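HTH hxlR-type domain-containing protein (Enterococcus faecalis, PDB 1Z7U) is a putative transcriptional regulator with a winged helix-turn-helix fold that probably binds DNA. Local coordinates at residues M28-F32 and G86-Y90. Numbering follows the deposited sequence.
Sequences MDELF and GYALY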
HETATM    1  N   MSE A  28      -6.173   0.142  13.967  1.00 29.04           N
HETATM    2  CA  MSE A  28      -5.287  -0.958  13.640  1.00 31.33           C
HETATM    3  C   MSE A  28      -3.966  -0.906  14.426  1.00 29.89           C
HETATM    4  O   MSE A  28      -3.487  -1.951  14.893  1.00 29.78           O
HETATM    5  CB  MSE A  28      -5.040  -0.991  12.127  1.00 30.47           C
HETATM    6  CG  MSE A  28      -3.981  -1.975  11.683  1.00 32.58           C
HETATM    7 SE   MSE A  28      -3.921  -2.221   9.732  1.00 39.91          SE
HETATM    8  CE  MSE A  28      -5.456  -3.508   9.559  1.00 33.62           C
ATOM      9  N   ASP A  29      -3.388   0.295  14.557  1.00 29.26           N
ATOM     10  CA  ASP A  29      -2.185   0.513  15.374  1.00 28.84           C
ATOM     11  C   ASP A  29      -2.418   0.087  16.826  1.00 28.92           C
ATOM     12  O   ASP A  29      -1.570  -0.570  17.425  1.00 28.95           O
ATOM     13  CB  ASP A  29      -1.749   1.981  15.351  1.00 28.46           C
ATOM     14  CG  ASP A  29      -0.863   2.333  14.155  1.00 28.95           C
ATOM     15  OD1 ASP A  29      -0.325   1.433  13.488  1.00 27.57           O
ATOM     16  OD2 ASP A  29      -0.699   3.543  13.882  1.00 31.00           O
ATOM     17  N   GLU A  30      -3.575   0.450  17.377  1.00 28.94           N
ATOM     18  CA  GLU A  30      -3.931   0.085  18.757  1.00 29.49           C
ATOM     19  C   GLU A  30      -4.117  -1.411  18.920  1.00 28.98           C
ATOM     20  O   GLU A  30      -3.660  -1.987  19.892  1.00 28.86           O
ATOM     21  CB  GLU A  30      -5.199   0.806  19.220  1.00 29.41           C
ATOM     22  CG  GLU A  30      -5.029   2.302  19.435  1.00 32.19           C
ATOM     23  CD  GLU A  30      -3.959   2.631  20.468  1.00 35.04           C
ATOM     24  OE1 GLU A  30      -3.862   1.886  21.472  1.00 37.39           O
ATOM     25  OE2 GLU A  30      -3.215   3.625  20.271  1.00 35.24           O
ATOM     26  N   LEU A  31      -4.778  -2.039  17.957  1.00 29.06           N
ATOM     27  CA  LEU A  31      -5.016  -3.478  18.017  1.00 29.15           C
ATOM     28  C   LEU A  31      -3.763  -4.298  17.760  1.00 29.32           C
ATOM     29  O   LEU A  31      -3.618  -5.405  18.287  1.00 29.17           O
ATOM     30  CB  LEU A  31      -6.146  -3.886  17.067  1.00 28.82           C
ATOM     31  CG  LEU A  31      -7.507  -3.246  17.354  1.00 29.09           C
ATOM     32  CD1 LEU A  31      -8.566  -3.739  16.378  1.00 28.89           C
ATOM     33  CD2 LEU A  31      -7.954  -3.492  18.790  1.00 27.71           C
ATOM     34  N   PHE A  32      -2.859  -3.769  16.941  1.00 30.12           N
ATOM     35  CA  PHE A  32      -1.581  -4.443  16.724  1.00 30.38           C
ATOM     36  C   PHE A  32      -0.777  -4.611  18.026  1.00 31.27           C
ATOM     37  O   PHE A  32      -0.127  -5.638  18.216  1.00 31.25           O
ATOM     38  CB  PHE A  32      -0.736  -3.749  15.654  1.00 29.72           C
ATOM     39  CG  PHE A  32       0.578  -4.434  15.396  1.00 28.18           C
ATOM     40  CD1 PHE A  32       0.645  -5.531  14.562  1.00 27.87           C
ATOM     41  CD2 PHE A  32       1.740  -3.984  16.007  1.00 27.87           C
ATOM     42  CE1 PHE A  32       1.858  -6.172  14.324  1.00 29.40           C
ATOM     43  CE2 PHE A  32       2.949  -4.607  15.788  1.00 27.64           C
ATOM     44  CZ  PHE A  32       3.013  -5.712  14.943  1.00 28.77           C
ATOM     45  N   GLY A  86      -5.921  -9.183   9.165  1.00 23.97           N
ATOM     46  CA  GLY A  86      -5.677  -7.898   9.825  1.00 23.20           C
ATOM     47  C   GLY A  86      -4.188  -7.652  10.038  1.00 23.04           C
ATOM     48  O   GLY A  86      -3.660  -6.598   9.681  1.00 22.47           O
ATOM     49  N   TYR A  87      -3.513  -8.634  10.624  1.00 22.93           N
ATOM     50  CA  TYR A  87      -2.064  -8.620  10.765  1.00 23.19           C
ATOM     51  C   TYR A  87      -1.320  -8.548   9.425  1.00 22.61           C
ATOM     52  O   TYR A  87      -0.322  -7.839   9.308  1.00 23.16           O
ATOM     53  CB  TYR A  87      -1.593  -9.849  11.564  1.00 23.83           C
ATOM     54  CG  TYR A  87      -1.808  -9.713  13.054  1.00 24.57           C
ATOM     55  CD1 TYR A  87      -1.046  -8.813  13.803  1.00 26.98           C
ATOM     56  CD2 TYR A  87      -2.763 -10.468  13.710  1.00 24.42           C
ATOM     57  CE1 TYR A  87      -1.235  -8.666  15.163  1.00 26.82           C
ATOM     58  CE2 TYR A  87      -2.959 -10.338  15.083  1.00 26.57           C
ATOM     59  CZ  TYR A  87      -2.186  -9.436  15.800  1.00 26.21           C
ATOM     60  OH  TYR A  87      -2.359  -9.293  17.154  1.00 25.88           O
ATOM     61  N   ALA A  88      -1.792  -9.285   8.423  1.00 21.98           N
ATOM     62  CA  ALA A  88      -1.174  -9.251   7.104  1.00 21.53           C
ATOM     63  C   ALA A  88      -1.256  -7.853   6.474  1.00 21.40           C
ATOM     64  O   ALA A  88      -0.282  -7.399   5.887  1.00 21.46           O
ATOM     65  CB  ALA A  88      -1.779 -10.314   6.170  1.00 21.46           C
ATOM     66  N   LEU A  89      -2.403  -7.172   6.616  1.00 21.16           N
ATOM     67  CA  LEU A  89      -2.563  -5.812   6.066  1.00 20.62           C
ATOM     68  C   LEU A  89      -1.727  -4.808   6.852  1.00 21.21           C
ATOM     69  O   LEU A  89      -1.105  -3.909   6.275  1.00 20.95           O
ATOM     70  CB  LEU A  89      -4.028  -5.383   6.032  1.00 20.19           C
ATOM     71  CG  LEU A  89      -4.386  -4.048   5.338  1.00 20.53           C
ATOM     72  CD1 LEU A  89      -3.854  -3.931   3.903  1.00 17.21           C
ATOM     73  CD2 LEU A  89      -5.893  -3.902   5.330  1.00 19.18           C
ATOM     74  N   TYR A  90      -1.692  -4.980   8.173  1.00 21.99           N
ATOM     75  CA  TYR A  90      -0.796  -4.195   9.002  1.00 22.48           C
ATOM     76  C   TYR A  90       0.638  -4.233   8.470  1.00 22.82           C
ATOM     77  O   TYR A  90       1.274  -3.195   8.362  1.00 23.50           O
ATOM     78  CB  TYR A  90      -0.844  -4.641  10.469  1.00 22.63           C
ATOM     79  CG  TYR A  90       0.096  -3.834  11.330  1.00 22.97           C
ATOM     80  CD1 TYR A  90      -0.340  -2.700  11.990  1.00 22.25           C
ATOM     81  CD2 TYR A  90       1.444  -4.187  11.442  1.00 22.50           C
ATOM     82  CE1 TYR A  90       0.538  -1.939  12.760  1.00 22.78           C
ATOM     83  CE2 TYR A  90       2.317  -3.443  12.195  1.00 22.91           C
ATOM     84  CZ  TYR A  90       1.854  -2.326  12.862  1.00 23.06           C
ATOM     85  OH  TYR A  90       2.729  -1.586  13.633  1.00 26.03           O
TER
HETATM   86  O   HOH W   1      -4.742  -8.020  17.981  1.00 26.10           O
HETATM   87  O   HOH W   2      -0.731  -8.097  18.458  1.00 31.67           O
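The hydroxyl of Tyr87 reaches the other helix through water. One water lies 2.8 Å from Tyr87 OH and donates a hydrogen bond to the backbone O of Leu31. This ties the phenol to a carbonyl of helix 24-33. A second water bonds to Tyr87 OH and to the backbone O of Phe32, but its distances are unusually short, so this bridge is doubtful.

The direct contact is mainly aromatic. The rings of Phe32 and Tyr90 form an offset stack, nearly parallel at 4°, with centroids 3.8 Å apart. Phe32 CD1 lies over the centre of the Tyr90 ring, and Tyr90 CE2 over the centre of the Phe32 ring. Phe32 CB adds a CH-pi contact to the same face of Tyr90. Both CA-CB bonds point toward the other helix, and CG is anti to the backbone N in each, which brings the two rings together. Tyr87 joins the cluster rim to rim, its CE1 3.7 Å from Phe32 CD1.

Selenomethionine Met28 packs along the edge of Tyr90, with Met28 CG 3.7 Å from Tyr90 CD1. Its extended CB-CG-SE part runs SE past Tyr90 CA and N. The bend at chi3 (-81°) then turns the methyl, leaving Met28 CE 3.6 Å from Gly86 O and near Leu89 CB. Asp29 OD1 sits at another part of the Tyr90 edge, 3.6 Å from Tyr90 CE1, and forms a salt bridge with Lys8 of the second subunit. That lysine also packs on Tyr90, while Leu82 of strand 77-82 touches both Phe32 and Tyr87. The contact therefore joins helix 24-33 to the start of the long C-terminal helix 84-110, just after the wing strands, within the winged helix-turn-helix fold of an HxlR-type regulator.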